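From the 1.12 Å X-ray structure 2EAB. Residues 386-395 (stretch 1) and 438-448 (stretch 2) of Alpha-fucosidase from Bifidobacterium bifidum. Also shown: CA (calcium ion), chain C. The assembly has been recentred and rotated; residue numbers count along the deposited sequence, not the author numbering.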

# COMPACT_ATOMS: atom_id res chain seq x y z
N SER A 386 -8.73 -0.38 -5.65
CA SER A 386 -8.74 -1.10 -4.36
C SER A 386 -8.93 -0.26 -3.10
O SER A 386 -9.21 -0.81 -2.04
CB SER A 386 -7.45 -1.93 -4.21
OG SER A 386 -6.32 -1.10 -4.04
N SER A 387 -8.77 1.06 -3.22
CA SER A 387 -8.73 1.93 -2.05
C SER A 387 -9.39 3.26 -2.37
O SER A 387 -8.73 4.19 -2.84
CB SER A 387 -7.28 2.12 -1.60
OG SER A 387 -7.19 2.88 -0.41
N ARG A 388 -10.69 3.37 -2.12
CA ARG A 388 -11.39 4.63 -2.35
C ARG A 388 -11.74 5.29 -1.02
O ARG A 388 -11.69 4.65 0.03
CB ARG A 388 -12.63 4.41 -3.22
CG ARG A 388 -12.32 4.03 -4.66
CD ARG A 388 -11.50 5.10 -5.39
NE ARG A 388 -12.19 6.40 -5.44
CZ ARG A 388 -13.01 6.78 -6.41
NH1 ARG A 388 -13.26 5.99 -7.45
NH2 ARG A 388 -13.58 7.98 -6.35
N GLU A 389 -12.11 6.57 -1.08
CA GLU A 389 -12.46 7.33 0.12
C GLU A 389 -13.52 6.63 0.95
O GLU A 389 -13.50 6.71 2.18
CB GLU A 389 -12.98 8.73 -0.24
CG GLU A 389 -11.97 9.61 -0.90
CD GLU A 389 -12.61 10.79 -1.62
OE1 GLU A 389 -13.15 11.68 -0.94
OE2 GLU A 389 -12.55 10.81 -2.88
N ASN A 390 -14.44 5.94 0.28
CA ASN A 390 -15.52 5.25 0.97
C ASN A 390 -15.35 3.73 1.09
O ASN A 390 -16.29 3.03 1.44
CB ASN A 390 -16.87 5.61 0.35
CG ASN A 390 -17.03 5.07 -1.06
OD1 ASN A 390 -16.13 4.46 -1.63
ND2 ASN A 390 -18.20 5.31 -1.64
N SER A 391 -14.14 3.23 0.81
CA SER A 391 -13.83 1.83 1.11
C SER A 391 -13.94 1.60 2.60
O SER A 391 -13.58 2.47 3.41
CB SER A 391 -12.41 1.48 0.68
OG SER A 391 -12.28 1.45 -0.73
N GLN A 392 -14.43 0.43 2.98
CA GLN A 392 -14.46 0.08 4.39
C GLN A 392 -13.11 -0.36 4.92
O GLN A 392 -12.85 -0.22 6.12
CB GLN A 392 -15.51 -1.00 4.65
CG GLN A 392 -16.92 -0.55 4.33
CD GLN A 392 -17.96 -1.43 4.96
OE1 GLN A 392 -18.18 -1.37 6.17
NE2 GLN A 392 -18.60 -2.27 4.16
N LEU A 393 -12.25 -0.88 4.04
CA LEU A 393 -10.94 -1.38 4.42
C LEU A 393 -9.88 -0.87 3.45
O LEU A 393 -10.18 -0.63 2.28
CB LEU A 393 -10.94 -2.91 4.46
CG LEU A 393 -11.77 -3.52 5.60
CD1 LEU A 393 -12.01 -5.01 5.38
CD2 LEU A 393 -11.15 -3.26 6.96
N PRO A 394 -8.63 -0.73 3.92
CA PRO A 394 -7.57 -0.34 3.01
C PRO A 394 -7.25 -1.50 2.08
O PRO A 394 -7.77 -2.62 2.27
CB PRO A 394 -6.39 -0.04 3.94
CG PRO A 394 -6.66 -0.82 5.16
CD PRO A 394 -8.14 -0.95 5.29
N SER A 395 -6.40 -1.25 1.09
CA SER A 395 -5.90 -2.34 0.26
C SER A 395 -5.18 -3.37 1.13
O SER A 395 -4.44 -3.02 2.05
CB SER A 395 -4.95 -1.78 -0.79
OG SER A 395 -4.00 -0.93 -0.19
N GLY A 438 -4.30 11.55 -2.73
CA GLY A 438 -4.30 11.68 -1.27
C GLY A 438 -5.59 11.25 -0.59
O GLY A 438 -5.56 10.66 0.50
N GLU A 439 -6.73 11.54 -1.22
CA GLU A 439 -8.01 11.17 -0.63
C GLU A 439 -8.17 9.66 -0.47
O GLU A 439 -8.94 9.19 0.36
CB GLU A 439 -9.17 11.76 -1.44
CG GLU A 439 -9.33 11.17 -2.82
CD GLU A 439 -8.68 11.99 -3.91
OE1 GLU A 439 -7.58 12.56 -3.69
OE2 GLU A 439 -9.27 12.06 -5.01
N LEU A 440 -7.41 8.91 -1.27
CA LEU A 440 -7.52 7.46 -1.28
C LEU A 440 -6.80 6.81 -0.09
O LEU A 440 -6.89 5.60 0.11
CB LEU A 440 -7.05 6.88 -2.61
CG LEU A 440 -7.71 7.45 -3.87
CD1 LEU A 440 -7.41 6.58 -5.08
CD2 LEU A 440 -9.22 7.61 -3.72
N ALA A 441 -6.10 7.63 0.71
CA ALA A 441 -5.52 7.16 1.96
C ALA A 441 -6.55 7.05 3.08
O ALA A 441 -6.27 6.47 4.13
CB ALA A 441 -4.39 8.07 2.39
N GLU A 442 -7.74 7.62 2.88
CA GLU A 442 -8.75 7.65 3.94
C GLU A 442 -9.00 6.29 4.61
O GLU A 442 -9.01 6.21 5.84
CB GLU A 442 -10.06 8.27 3.45
CG GLU A 442 -11.21 8.29 4.48
CD GLU A 442 -10.85 8.97 5.80
OE1 GLU A 442 -10.04 9.93 5.80
OE2 GLU A 442 -11.41 8.55 6.84
N PRO A 443 -9.21 5.21 3.82
CA PRO A 443 -9.44 3.93 4.51
C PRO A 443 -8.25 3.45 5.36
O PRO A 443 -8.47 2.73 6.33
CB PRO A 443 -9.74 2.95 3.37
CG PRO A 443 -9.21 3.59 2.15
CD PRO A 443 -9.35 5.07 2.36
N LEU A 444 -7.02 3.82 5.01
CA LEU A 444 -5.90 3.50 5.89
C LEU A 444 -6.00 4.27 7.21
O LEU A 444 -5.76 3.71 8.27
CB LEU A 444 -4.54 3.77 5.23
CG LEU A 444 -3.35 3.40 6.12
CD1 LEU A 444 -3.29 1.88 6.34
CD2 LEU A 444 -2.05 3.93 5.54
N ILE A 445 -6.33 5.56 7.14
CA ILE A 445 -6.46 6.35 8.36
C ILE A 445 -7.53 5.74 9.26
O ILE A 445 -7.30 5.55 10.46
CB ILE A 445 -6.76 7.84 8.07
CG1 ILE A 445 -5.73 8.42 7.10
CG2 ILE A 445 -6.79 8.64 9.38
CD1 ILE A 445 -6.02 9.84 6.66
N GLU A 446 -8.68 5.43 8.69
CA GLU A 446 -9.75 4.79 9.45
C GLU A 446 -9.34 3.43 10.00
O GLU A 446 -9.70 3.07 11.12
CB GLU A 446 -11.03 4.67 8.62
CG GLU A 446 -12.20 4.17 9.46
CD GLU A 446 -13.49 3.96 8.70
OE1 GLU A 446 -13.64 4.46 7.57
OE2 GLU A 446 -14.38 3.27 9.25
N TYR A 447 -8.55 2.68 9.24
CA TYR A 447 -8.06 1.37 9.68
C TYR A 447 -7.16 1.50 10.91
O TYR A 447 -7.27 0.73 11.86
CB TYR A 447 -7.31 0.67 8.55
CG TYR A 447 -6.90 -0.74 8.89
CD1 TYR A 447 -7.82 -1.78 8.83
CD2 TYR A 447 -5.60 -1.03 9.30
CE1 TYR A 447 -7.47 -3.08 9.15
CE2 TYR A 447 -5.23 -2.32 9.63
CZ TYR A 447 -6.17 -3.34 9.55
OH TYR A 447 -5.78 -4.63 9.89
N VAL A 448 -6.27 2.49 10.88
CA VAL A 448 -5.34 2.68 11.99
C VAL A 448 -6.11 3.19 13.22
O VAL A 448 -5.88 2.72 14.33
CB VAL A 448 -4.16 3.59 11.58
CG1 VAL A 448 -3.25 3.87 12.78
CG2 VAL A 448 -3.35 2.91 10.47
CA CA C . -10.63 -1.89 -0.05
O HOH W 1 -12.40 2.89 5.76
O HOH W 2 -14.62 0.91 7.79
O HOH W 3 -10.50 1.05 7.16

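Stretch 1 has no regular helix or strand beyond the helical Ser386 at its start, whereas stretch 2 runs through a 3-10 segment (Gly438 to Ala441) into a helix that continues past Val448. The two approach most closely in backbone terms at Arg388 and Leu440 and at Pro394 and Pro443, with CA to CA distances of 4.9 Å in both pairs, and together they bury 580 Å².

Ser386 does not touch stretch 2, but its carbonyl O binds the calcium ion at 2.7 Å. Ser387, the first residue to leave helical geometry, makes the single direct hydrogen bond between the stretches: its OG donates to Leu440 O at 2.8 Å. Its t rotamer also places OG 3.3 Å from Pro443 CG, so one hydroxyl meets both the 3-10 segment and the proline ring.

Arg388 opens a type I beta turn that closes at Ser391. The turn is held by the backbone bond from Ser391 N to Arg388 O (2.9 Å) and by a nearly straight bond from Arg388 N to Ser391 OG (2.9 Å). Arg388 O also lies 3.3 Å from Pro443 CD. Although the CA-to-CB bond of Arg388 points away from stretch 2, three successive m torsions fold the side chain back, bringing NE within 3.6 Å of Leu440 CD2 in an oblique van der Waals contact between the guanidinium and the leucine methyl.

The CA-to-CB bond of Glu389 points away overall, although CB touches stretch 2, and the end of the side chain comes nearer. Its OE2 packs 3.2 Å from Glu439 CG and lies 4.1 Å from Glu439 OE2, a proximity of like charges; the Glu439 carboxylate is hydrogen-bonded elsewhere in the structure. Asn390, at the third position of the turn, points away and makes no contact.

From the end of the turn onward, water links the stretches. Water 1 lies 2.7 Å from both Ser391 O and Glu446 OE1, and water 2 lies 2.7 Å from Gln392 O and 2.8 Å from Glu446 OE2. Water 3 joins Gln392 O (2.9 Å) to Pro443 O (2.8 Å). The bridged atoms are carbonyl and carboxylate oxygens, acceptors that cannot hydrogen-bond to one another, and a water between them can supply protons.

Leu393 O is a second calcium ligand, at 2.7 Å, and packs 3.8 Å from Pro443 CB. Its side chain reaches back so that CD2 meets the edge of the Tyr447 ring, 4.1 Å from CD1. Pro394 completes the apolar patch: its CD lies 3.7 Å from Tyr447 CD1, and its CB is 4.4 Å from Leu444 CD1.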